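Local coordinates for protein beta-lactamase Rm3 (PDB 5IQK) that probably hydrolyses the beta-lactam ring of antibiotics, as a zinc-dependent subclass B3 metallo-beta-lactamase, at residues Gly21-Val26 with Val34-Pro39. Sequence-based numbering, arbitrary orientation.
Sequences GNTYYV and VLVTSP
With chi1 at 60°, Asn22 CG sits between its own backbone N and carbonyl carbon, which brings the carboxamide to the main chain of Thr37. Thr37 takes the same kind of rotamer, chi1 64°, which places OG1 3.4 Å from Asn22 CB and leaves the methyl CG2 to lie against the CD2-CE2 side of the Tyr24 ring. From its position Asn22 ND2 gives a nearly straight hydrogen bond to Thr37 O, 3.0 Å long and lying almost in the amide plane. In return Thr37 N donates to Asn22 O at 2.9 Å, so side chain and main chain of Asn22 together grip one residue just past strand 34-36. The carboxamide is fixed at its other end too, since OD1 is hydrogen-bonded to Ser166 OG. Further along, Tyr24 and Leu35 form a hydrogen-bonded antiparallel pair, with Tyr24 N to Leu35 O at 2.7 Å and Leu35 N to Tyr24 O at 2.8 Å. Beyond the ring edge, one water joins Tyr24 OH to Thr37 OG1, while Phe65 stacks edge-to-face with Tyr24. Val26 CG1 packs on Leu35 CB at 4.1 Å, and both side chains reach Ile60 of helix 53-62. On the other face of the sheet, Thr23 CG2 touches Val34 CG1 at 3.6 Å; Thr23 OG1 is hydrogen-bonded to Ser166 OG and Trp164 NE1, and Val34 lies on Tyr177 of strand 171-178. Strands 23-25 and 34-36 thus form an antiparallel beta hairpin with one face against a helix and the other against the second sheet, as expected for the alpha-beta/beta-alpha metallo-beta-lactamase fold, whose two sheets pack together with helices on their outer sides.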
ATOM      1  N   GLY A  21       6.719  17.503   2.356  1.00 28.04           N
ATOM      2  CA  GLY A  21       5.682  18.422   1.928  1.00 27.98           C
ATOM      3  C   GLY A  21       4.307  18.076   2.463  1.00 24.05           C
ATOM      4  O   GLY A  21       4.096  18.005   3.670  1.00 24.26           O
ATOM      5  N   ASN A  22       3.376  17.819   1.556  1.00 25.62           N
ATOM      6  CA  ASN A  22       2.004  17.527   1.938  1.00 25.49           C
ATOM      7  C   ASN A  22       1.737  16.029   2.105  1.00 21.66           C
ATOM      8  O   ASN A  22       0.584  15.617   2.157  1.00 21.59           O
ATOM      9  CB  ASN A  22       1.029  18.118   0.914  1.00 22.37           C
ATOM     10  CG  ASN A  22       1.245  17.562  -0.491  1.00 24.07           C
ATOM     11  OD1 ASN A  22       2.376  17.307  -0.902  1.00 28.72           O
ATOM     12  ND2 ASN A  22       0.155  17.355  -1.222  1.00 24.83           N
ATOM     13  N   THR A  23       2.802  15.235   2.174  1.00 21.25           N
ATOM     14  CA  THR A  23       2.674  13.778   2.338  1.00 22.06           C
ATOM     15  C   THR A  23       3.012  13.347   3.768  1.00 20.90           C
ATOM     16  O   THR A  23       4.113  13.614   4.246  1.00 22.80           O
ATOM     17  CB  THR A  23       3.587  13.019   1.355  1.00 21.80           C
ATOM     18  OG1 THR A  23       3.243  13.354   0.000  1.00 23.70           O
ATOM     19  CG2 THR A  23       3.455  11.488   1.555  1.00 19.05           C
ATOM     20  N   TYR A  24       2.077  12.671   4.435  1.00 19.27           N
ATOM     21  CA  TYR A  24       2.271  12.268   5.833  1.00 22.84           C
ATOM     22  C   TYR A  24       2.071  10.770   6.017  1.00 19.49           C
ATOM     23  O   TYR A  24       1.255  10.174   5.315  1.00 19.98           O
ATOM     24  CB  TYR A  24       1.291  12.971   6.751  1.00 19.19           C
ATOM     25  CG  TYR A  24       1.375  14.477   6.706  1.00 19.55           C
ATOM     26  CD1 TYR A  24       2.034  15.172   7.701  1.00 23.92           C
ATOM     27  CD2 TYR A  24       0.797  15.196   5.666  1.00 23.62           C
ATOM     28  CE1 TYR A  24       2.115  16.559   7.672  1.00 25.86           C
ATOM     29  CE2 TYR A  24       0.875  16.576   5.635  1.00 21.88           C
ATOM     30  CZ  TYR A  24       1.540  17.246   6.640  1.00 23.84           C
ATOM     31  OH  TYR A  24       1.623  18.620   6.613  1.00 24.54           O
ATOM     32  N   TYR A  25       2.759  10.190   6.998  1.00 18.56           N
ATOM     33  CA  TYR A  25       2.512   8.799   7.415  1.00 20.37           C
ATOM     34  C   TYR A  25       1.485   8.739   8.552  1.00 19.76           C
ATOM     35  O   TYR A  25       1.650   9.409   9.572  1.00 23.68           O
ATOM     36  CB  TYR A  25       3.812   8.140   7.860  1.00 18.03           C
ATOM     37  CG  TYR A  25       3.688   6.636   8.078  1.00 17.04           C
ATOM     38  CD1 TYR A  25       3.783   5.756   7.011  1.00 20.36           C
ATOM     39  CD2 TYR A  25       3.459   6.117   9.342  1.00 17.71           C
ATOM     40  CE1 TYR A  25       3.674   4.377   7.198  1.00 19.76           C
ATOM     41  CE2 TYR A  25       3.354   4.719   9.548  1.00 19.38           C
ATOM     42  CZ  TYR A  25       3.455   3.876   8.469  1.00 18.94           C
ATOM     43  OH  TYR A  25       3.342   2.519   8.653  1.00 17.70           O
ATOM     44  N   VAL A  26       0.425   7.949   8.379  1.00 18.68           N
ATOM     45  CA  VAL A  26      -0.617   7.841   9.403  1.00 16.43           C
ATOM     46  C   VAL A  26      -0.946   6.382   9.733  1.00 17.46           C
ATOM     47  O   VAL A  26      -1.998   6.090  10.317  1.00 19.49           O
ATOM     48  CB  VAL A  26      -1.915   8.569   8.976  1.00 20.44           C
ATOM     49  CG1 VAL A  26      -1.689  10.070   8.927  1.00 19.94           C
ATOM     50  CG2 VAL A  26      -2.396   8.063   7.633  1.00 19.56           C
ATOM     51  N   VAL A  34      -1.003   6.357   4.222  1.00 19.51           N
ATOM     52  CA  VAL A  34      -0.369   7.622   3.873  1.00 22.49           C
ATOM     53  C   VAL A  34      -1.431   8.679   3.547  1.00 18.90           C
ATOM     54  O   VAL A  34      -2.389   8.407   2.813  1.00 20.32           O
ATOM     55  CB  VAL A  34       0.606   7.445   2.665  1.00 20.72           C
ATOM     56  CG1 VAL A  34       1.060   8.801   2.106  1.00 20.95           C
ATOM     57  CG2 VAL A  34       1.818   6.612   3.082  1.00 21.14           C
ATOM     58  N   LEU A  35      -1.238   9.874   4.092  1.00 19.00           N
ATOM     59  CA  LEU A  35      -2.136  11.004   3.873  1.00 23.69           C
ATOM     60  C   LEU A  35      -1.456  12.061   3.007  1.00 23.13           C
ATOM     61  O   LEU A  35      -0.342  12.493   3.300  1.00 20.72           O
ATOM     62  CB  LEU A  35      -2.564  11.599   5.216  1.00 19.08           C
ATOM     63  CG  LEU A  35      -3.628  12.699   5.205  1.00 23.17           C
ATOM     64  CD1 LEU A  35      -4.990  12.116   4.859  1.00 23.78           C
ATOM     65  CD2 LEU A  35      -3.653  13.411   6.570  1.00 22.28           C
ATOM     66  N   VAL A  36      -2.122  12.452   1.925  1.00 20.05           N
ATOM     67  CA  VAL A  36      -1.610  13.474   1.034  1.00 22.92           C
ATOM     68  C   VAL A  36      -2.627  14.619   1.015  1.00 21.65           C
ATOM     69  O   VAL A  36      -3.751  14.452   0.544  1.00 22.70           O
ATOM     70  CB  VAL A  36      -1.367  12.947  -0.406  1.00 23.50           C
ATOM     71  CG1 VAL A  36      -0.629  14.009  -1.226  1.00 24.23           C
ATOM     72  CG2 VAL A  36      -0.600  11.612  -0.388  1.00 21.51           C
ATOM     73  N   THR A  37      -2.230  15.773   1.530  1.00 23.59           N
ATOM     74  CA  THR A  37      -3.187  16.817   1.884  1.00 25.89           C
ATOM     75  C   THR A  37      -3.265  17.969   0.882  1.00 24.41           C
ATOM     76  O   THR A  37      -2.340  18.208   0.105  1.00 27.57           O
ATOM     77  CB  THR A  37      -2.845  17.421   3.254  1.00 25.88           C
ATOM     78  OG1 THR A  37      -1.571  18.071   3.179  1.00 26.67           O
ATOM     79  CG2 THR A  37      -2.795  16.328   4.338  1.00 25.22           C
ATOM     80  N   SER A  38      -4.383  18.684   0.925  1.00 26.82           N
ATOM     81  CA  SER A  38      -4.527  19.940   0.193  1.00 25.20           C
ATOM     82  C   SER A  38      -5.636  20.751   0.849  1.00 29.48           C
ATOM     83  O   SER A  38      -6.397  20.229   1.660  1.00 26.70           O
ATOM     84  CB  SER A  38      -4.837  19.693  -1.285  1.00 25.30           C
ATOM     85  OG  SER A  38      -6.231  19.559  -1.499  1.00 25.86           O
ATOM     86  N   PRO A  39      -5.729  22.047   0.513  1.00 30.91           N
ATOM     87  CA  PRO A  39      -6.812  22.849   1.095  1.00 33.67           C
ATOM     88  C   PRO A  39      -8.186  22.482   0.531  1.00 35.11           C
ATOM     89  O   PRO A  39      -9.207  22.914   1.065  1.00 38.78           O
ATOM     90  CB  PRO A  39      -6.421  24.281   0.727  1.00 35.72           C
ATOM     91  CG  PRO A  39      -5.548  24.143  -0.472  1.00 35.77           C
ATOM     92  CD  PRO A  39      -4.797  22.863  -0.283  1.00 34.66           C
TER
HETATM   93  O   HOH W   1       0.267  19.877   4.623  1.00 27.43           O